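Kallistatin (PDB 6F4V) inhibits tissue kallikrein, a serine protease, by forming a stable equimolar complex with it after being cleaved at its reactive site. Local coordinates at residues F169-E174 with M222-D227; K175-S180 with M200-E205. One frame throughout, in Å; residues are numbered along the deposited sequence.

Interaction 1: F169-E174 with M222-D227; sequences FKALWE and MDYKGD. With NA (sodium ion), chain J.
Glu174 packs against Tyr224 beside a sodium ion that the Glu174 carboxylate reaches only through waters. The metal is bound by the carbonyl O of Tyr224, at 2.2 Å, by the carbonyl O of Gly226 and by three waters. Two of those waters donate to Glu174 OE1, and one of the two also accepts from Gly226 N. A bend at chi2 of Glu174 (-79°) sets CD against CG of Lys225. Two backbone bonds pin the crossing: Lys225 N reaches Leu172 O at 2.8 Å, and Glu174 N reaches Asp223 O at 2.9 Å. The contact lies where strand 159-172 of the large serpin sheet ends and meets strand 217-223 of the smaller antiparallel sheet, the region called the breach in serpins. Here Tyr224 OH bonds Thr329 OG1, and Trp173 NE1 bonds Asp325 O, tying both rings to strand 328-340 and the turn before it. Phe169 turns its edge onto a face of the Tyr224 ring, Phe169 CZ 3.8 Å from Tyr224 CE2, with the planes at 78°. Trp173 lies beside that ring, nearly parallel (12°) but slid along so that overlap is slight, Trp173 CZ3 standing 3.3 Å from Tyr224 CE1. Ala171 CB adds a contact with Tyr224 CD1 at 3.6 Å. An alanine in place of Tyr224 would probably leave the edge of Phe169 without its aromatic face, open a gap beside Trp173 and deprive the Thr329 hydroxyl of a partner. Met222 lays CE over a face of the indole, 3.7 Å from Trp173 CE3, and SD over the six-membered ring in a Met-aromatic contact.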
loop_
_atom_site.group_PDB
_atom_site.type_symbol
_atom_site.label_atom_id
_atom_site.label_comp_id
_atom_site.label_asym_id
_atom_site.label_seq_id
_atom_site.Cartn_x
_atom_site.Cartn_y
_atom_site.Cartn_z
ATOM N N PHE A 169 -1.683 2.137 -9.985
ATOM C CA PHE A 169 -3.075 2.521 -9.893
ATOM C C PHE A 169 -3.248 3.893 -10.500
ATOM O O PHE A 169 -2.642 4.859 -10.047
ATOM C CB PHE A 169 -3.473 2.572 -8.408
ATOM C CG PHE A 169 -4.866 3.061 -8.148
ATOM C CD1 PHE A 169 -5.925 2.191 -8.200
ATOM C CD2 PHE A 169 -5.110 4.369 -7.804
ATOM C CE1 PHE A 169 -7.220 2.610 -7.928
ATOM C CE2 PHE A 169 -6.412 4.807 -7.510
ATOM C CZ PHE A 169 -7.460 3.915 -7.575
ATOM N N LYS A 170 -4.116 3.999 -11.501
ATOM C CA LYS A 170 -4.431 5.308 -12.072
ATOM C C LYS A 170 -5.909 5.305 -12.378
ATOM O O LYS A 170 -6.411 4.417 -13.100
ATOM C CB LYS A 170 -3.585 5.586 -13.338
ATOM C CG LYS A 170 -3.821 7.005 -13.889
ATOM C CD LYS A 170 -2.757 7.464 -14.902
ATOM C CE LYS A 170 -2.662 6.641 -16.156
ATOM N NZ LYS A 170 -1.486 7.106 -16.997
ATOM N N ALA A 171 -6.608 6.266 -11.809
ATOM C CA ALA A 171 -8.056 6.251 -11.823
ATOM C C ALA A 171 -8.614 7.641 -11.906
ATOM O O ALA A 171 -8.222 8.530 -11.175
ATOM C CB ALA A 171 -8.579 5.576 -10.551
ATOM N N LEU A 172 -9.598 7.804 -12.770
ATOM C CA LEU A 172 -10.316 9.061 -12.900
ATOM C C LEU A 172 -11.368 9.248 -11.793
ATOM O O LEU A 172 -12.061 8.288 -11.422
ATOM C CB LEU A 172 -11.055 9.087 -14.237
ATOM C CG LEU A 172 -10.214 9.118 -15.505
ATOM C CD1 LEU A 172 -11.125 8.788 -16.688
ATOM C CD2 LEU A 172 -9.526 10.458 -15.686
ATOM N N TRP A 173 -11.543 10.483 -11.328
ATOM C CA TRP A 173 -12.653 10.808 -10.426
ATOM C C TRP A 173 -13.988 10.603 -11.133
ATOM O O TRP A 173 -14.114 10.989 -12.293
ATOM C CB TRP A 173 -12.617 12.283 -10.015
ATOM C CG TRP A 173 -11.420 12.743 -9.311
ATOM C CD1 TRP A 173 -10.605 13.744 -9.677
ATOM C CD2 TRP A 173 -10.917 12.239 -8.069
ATOM N NE1 TRP A 173 -9.619 13.925 -8.742
ATOM C CE2 TRP A 173 -9.773 12.992 -7.752
ATOM C CE3 TRP A 173 -11.338 11.233 -7.181
ATOM C CZ2 TRP A 173 -9.025 12.763 -6.575
ATOM C CZ3 TRP A 173 -10.589 11.012 -6.014
ATOM C CH2 TRP A 173 -9.454 11.764 -5.739
ATOM N N GLU A 174 -15.001 10.049 -10.464
ATOM C CA GLU A 174 -16.365 10.198 -10.992
ATOM C C GLU A 174 -16.757 11.685 -11.076
ATOM O O GLU A 174 -17.475 12.075 -11.994
ATOM C CB GLU A 174 -17.415 9.479 -10.143
ATOM C CG GLU A 174 -17.399 7.972 -10.311
ATOM C CD GLU A 174 -18.094 7.472 -11.565
ATOM O OE1 GLU A 174 -18.267 6.238 -11.685
ATOM O OE2 GLU A 174 -18.455 8.292 -12.435
ATOM N N MET A 222 -14.768 9.701 -2.073
ATOM C CA MET A 222 -14.865 10.031 -3.488
ATOM C C MET A 222 -14.716 8.770 -4.319
ATOM O O MET A 222 -13.821 7.936 -4.092
ATOM C CB MET A 222 -13.818 11.062 -3.899
ATOM C CG MET A 222 -14.090 12.430 -3.338
ATOM S SD MET A 222 -12.847 13.635 -3.834
ATOM C CE MET A 222 -13.314 13.860 -5.544
ATOM N N ASP A 223 -15.613 8.619 -5.275
ATOM C CA ASP A 223 -15.595 7.449 -6.128
ATOM C C ASP A 223 -14.704 7.719 -7.316
ATOM O O ASP A 223 -14.644 8.846 -7.820
ATOM C CB ASP A 223 -17.022 7.078 -6.577
ATOM C CG ASP A 223 -17.868 6.518 -5.409
ATOM O OD1 ASP A 223 -17.347 5.708 -4.618
ATOM O OD2 ASP A 223 -18.990 6.976 -5.177
ATOM N N TYR A 224 -14.033 6.668 -7.758
ATOM C CA TYR A 224 -13.348 6.643 -9.038
ATOM C C TYR A 224 -14.233 5.979 -10.086
ATOM O O TYR A 224 -15.182 5.257 -9.755
ATOM C CB TYR A 224 -12.056 5.875 -8.933
ATOM C CG TYR A 224 -11.036 6.473 -7.989
ATOM C CD1 TYR A 224 -10.391 7.674 -8.301
ATOM C CD2 TYR A 224 -10.745 5.872 -6.773
ATOM C CE1 TYR A 224 -9.452 8.223 -7.464
ATOM C CE2 TYR A 224 -9.820 6.434 -5.900
ATOM C CZ TYR A 224 -9.153 7.578 -6.254
ATOM O OH TYR A 224 -8.237 8.138 -5.394
ATOM N N LYS A 225 -13.930 6.218 -11.355
ATOM C CA LYS A 225 -14.542 5.459 -12.444
ATOM C C LYS A 225 -13.896 4.087 -12.444
ATOM O O LYS A 225 -12.696 3.972 -12.709
ATOM C CB LYS A 225 -14.347 6.183 -13.772
ATOM C CG LYS A 225 -15.130 7.477 -13.786
ATOM C CD LYS A 225 -15.039 8.203 -15.116
ATOM C CE LYS A 225 -15.696 9.562 -15.008
ATOM N NZ LYS A 225 -15.659 10.261 -16.320
ATOM N N GLY A 226 -14.676 3.065 -12.137
ATOM C CA GLY A 226 -14.177 1.708 -11.864
ATOM C C GLY A 226 -14.369 1.311 -10.415
ATOM O O GLY A 226 -15.008 2.011 -9.659
ATOM N N ASP A 227 -13.814 0.182 -10.027
ATOM C CA ASP A 227 -14.174 -0.433 -8.760
ATOM C C ASP A 227 -13.201 0.019 -7.673
ATOM O O ASP A 227 -12.476 -0.815 -7.094
ATOM C CB ASP A 227 -14.181 -1.944 -8.898
ATOM C CG ASP A 227 -15.259 -2.434 -9.867
ATOM O OD1 ASP A 227 -16.293 -1.762 -9.992
ATOM O OD2 ASP A 227 -15.071 -3.512 -10.466
HETATM NA NA NA J . -16.672 3.677 -9.331
HETATM O O HOH W 1 -17.483 3.537 -11.657
HETATM O O HOH W 2 -18.498 5.080 -9.247
HETATM O O HOH W 3 -16.354 3.546 -7.008
#

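Interaction 2: K175-S180 with M200-E205; sequences KPFISS and MLQDQE
Met200 begins the contact by lying across one face of the Phe177 ring, the two side chains at about a right angle. Its CB comes within 3.5 Å of Phe177 CD2 in a CH-pi approach, while a bend at chi3 (-69°) brings CE over the rim, 3.8 Å from Phe177 CE1. The sulfur, over the same face, completes a Met-aromatic contact. Leu201 follows with its backbone: its carbonyl carbon lies at the ring's edge, and two waters bridge it to Ile178. One water links Leu201 N to Ile178 O, the other Ile178 N to Leu201 O. Strand 193-202 pairs with strand 183-188 in the hairpin known in serpins as the gate, and residues 175-180 form the connection leading from the end of strand 159-172 into that hairpin. Gln202 takes the face of Phe177 opposite Met200. CG occupies the crowded position between the backbone N and carbonyl carbon (chi1 59°), and NE2 stands over the ring centre, 3.4 Å from Phe177 CZ, the amide upright on the ring. NE2 also donates to Lys175 O at 2.7 Å; the acceptor lies in the amide plane, although the nitrogen sits above the plane of that carbonyl. OE1 of Gln202 accepts from His207 and from a water that also donates to Pro176 O, so bonds to both amide atoms fix which way the group faces. At Glu205 the chain meets Lys175 again: Glu205 OE1 is 4.0 Å from Lys175 NZ, beyond a salt bridge, and that ammonium is held instead by Tyr265 OH and His206 O.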
loop_
_atom_site.group_PDB
_atom_site.type_symbol
_atom_site.label_atom_id
_atom_site.label_comp_id
_atom_site.label_asym_id
_atom_site.label_seq_id
_atom_site.Cartn_x
_atom_site.Cartn_y
_atom_site.Cartn_z
ATOM N N LYS A 175 -16.301 12.478 -10.102
ATOM C CA LYS A 175 -16.652 13.900 -9.986
ATOM C C LYS A 175 -15.363 14.763 -9.994
ATOM O O LYS A 175 -14.846 15.157 -8.931
ATOM C CB LYS A 175 -17.449 14.121 -8.702
ATOM C CG LYS A 175 -18.824 13.447 -8.681
ATOM C CD LYS A 175 -19.321 13.255 -7.257
ATOM C CE LYS A 175 -20.534 12.326 -7.192
ATOM N NZ LYS A 175 -21.764 13.081 -7.495
ATOM N N PRO A 176 -14.830 15.019 -11.187
ATOM C CA PRO A 176 -13.570 15.739 -11.271
ATOM C C PRO A 176 -13.686 17.230 -11.002
ATOM O O PRO A 176 -14.803 17.788 -10.948
ATOM C CB PRO A 176 -13.124 15.510 -12.719
ATOM C CG PRO A 176 -14.384 15.299 -13.491
ATOM C CD PRO A 176 -15.349 14.645 -12.522
ATOM N N PHE A 177 -12.523 17.848 -10.829
ATOM C CA PHE A 177 -12.394 19.269 -10.578
ATOM C C PHE A 177 -12.081 19.953 -11.919
ATOM O O PHE A 177 -11.549 19.325 -12.845
ATOM C CB PHE A 177 -11.254 19.557 -9.601
ATOM C CG PHE A 177 -11.406 18.891 -8.258
ATOM C CD1 PHE A 177 -11.078 17.540 -8.083
ATOM C CD2 PHE A 177 -11.846 19.611 -7.157
ATOM C CE1 PHE A 177 -11.219 16.935 -6.841
ATOM C CE2 PHE A 177 -11.988 19.002 -5.921
ATOM C CZ PHE A 177 -11.667 17.668 -5.764
ATOM N N ILE A 178 -12.430 21.231 -12.005
ATOM C CA ILE A 178 -12.145 22.063 -13.196
ATOM C C ILE A 178 -10.845 22.786 -12.882
ATOM O O ILE A 178 -10.753 23.551 -11.916
ATOM C CB ILE A 178 -13.349 22.999 -13.504
ATOM C CG1 ILE A 178 -14.586 22.162 -13.894
ATOM C CG2 ILE A 178 -13.044 23.975 -14.638
ATOM C CD1 ILE A 178 -15.913 22.825 -13.567
ATOM N N SER A 179 -9.814 22.512 -13.667
ATOM C CA SER A 179 -8.468 22.965 -13.343
ATOM C C SER A 179 -8.285 24.488 -13.380
ATOM O O SER A 179 -7.452 25.009 -12.654
ATOM C CB SER A 179 -7.432 22.273 -14.224
ATOM O OG SER A 179 -7.491 22.759 -15.546
ATOM N N SER A 180 -9.093 25.197 -14.166
ATOM C CA SER A 180 -9.094 26.686 -14.139
ATOM C C SER A 180 -9.461 27.265 -12.757
ATOM O O SER A 180 -9.125 28.399 -12.448
ATOM C CB SER A 180 -10.034 27.252 -15.228
ATOM O OG SER A 180 -11.394 27.005 -14.917
ATOM N N MET A 200 -7.570 22.737 -5.287
ATOM C CA MET A 200 -8.636 22.463 -6.240
ATOM C C MET A 200 -9.942 22.809 -5.586
ATOM O O MET A 200 -10.058 22.736 -4.359
ATOM C CB MET A 200 -8.642 20.973 -6.667
ATOM C CG MET A 200 -7.265 20.505 -7.043
ATOM S SD MET A 200 -7.198 18.862 -7.707
ATOM C CE MET A 200 -7.616 17.924 -6.211
ATOM N N LEU A 201 -10.927 23.163 -6.398
ATOM C CA LEU A 201 -12.250 23.544 -5.899
ATOM C C LEU A 201 -13.353 23.003 -6.812
ATOM O O LEU A 201 -13.293 23.165 -8.019
ATOM C CB LEU A 201 -12.352 25.068 -5.820
ATOM C CG LEU A 201 -13.732 25.656 -5.491
ATOM C CD1 LEU A 201 -14.183 25.174 -4.130
ATOM C CD2 LEU A 201 -13.690 27.179 -5.561
ATOM N N GLN A 202 -14.339 22.334 -6.223
ATOM C CA GLN A 202 -15.601 22.049 -6.877
ATOM C C GLN A 202 -16.706 22.343 -5.889
ATOM O O GLN A 202 -16.545 22.111 -4.712
ATOM C CB GLN A 202 -15.712 20.613 -7.442
ATOM C CG GLN A 202 -15.571 19.474 -6.472
ATOM C CD GLN A 202 -15.770 18.137 -7.135
ATOM O OE1 GLN A 202 -16.901 17.745 -7.421
ATOM N NE2 GLN A 202 -14.677 17.415 -7.375
ATOM N N ASP A 203 -17.815 22.896 -6.387
ATOM C CA ASP A 203 -18.954 23.253 -5.535
ATOM C C ASP A 203 -20.352 22.999 -6.128
ATOM O O ASP A 203 -21.351 23.389 -5.515
ATOM C CB ASP A 203 -18.815 24.691 -5.077
ATOM C CG ASP A 203 -18.760 25.686 -6.242
ATOM O OD1 ASP A 203 -19.026 25.313 -7.400
ATOM O OD2 ASP A 203 -18.412 26.846 -5.998
ATOM N N GLN A 204 -20.439 22.318 -7.264
ATOM C CA GLN A 204 -21.746 22.055 -7.882
ATOM C C GLN A 204 -22.234 20.634 -7.675
ATOM O O GLN A 204 -23.408 20.346 -7.931
ATOM C CB GLN A 204 -21.726 22.403 -9.386
ATOM C CG GLN A 204 -21.101 23.756 -9.757
ATOM C CD GLN A 204 -21.849 24.980 -9.247
ATOM O OE1 GLN A 204 -22.203 25.851 -10.030
ATOM N NE2 GLN A 204 -22.063 25.071 -7.942
ATOM N N GLU A 205 -21.362 19.745 -7.188
ATOM C CA GLU A 205 -21.685 18.328 -7.130
ATOM C C GLU A 205 -22.159 17.914 -5.746
ATOM O O GLU A 205 -21.815 18.548 -4.759
ATOM C CB GLU A 205 -20.459 17.502 -7.473
ATOM C CG GLU A 205 -19.884 17.779 -8.843
ATOM C CD GLU A 205 -20.844 17.396 -9.941
ATOM O OE1 GLU A 205 -21.260 16.216 -9.979
ATOM O OE2 GLU A 205 -21.190 18.281 -10.747
HETATM O O HOH W 4 -17.314 17.204 -10.561
HETATM O O HOH W 5 -10.023 22.873 -9.227
HETATM O O HOH W 6 -14.294 22.191 -10.261
#

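Overall arrangement
Residues 169-174 of interaction 1 run straight into 175-180 of interaction 2, and 200-205 precede 222-227 in sequence; the two centres are 15 Å apart. Both contacts reach the large sheet and both are partly buried, with five of nine touching residues buried in interaction 1 and three of seven in interaction 2, which lies farther from the chain's centre (about 28 Å against 18 Å). Interaction 1 joins two sheets through an aromatic cluster and direct backbone bonds, its sodium ion held by backbone carbonyls and waters beside exposed Glu174. Interaction 2 relies on a sandwiched ring, a glutamine amide and bridging waters. They meet where Met222 CE packs against Phe177 CE1, and Trp173 stacks edge-to-face with Phe177.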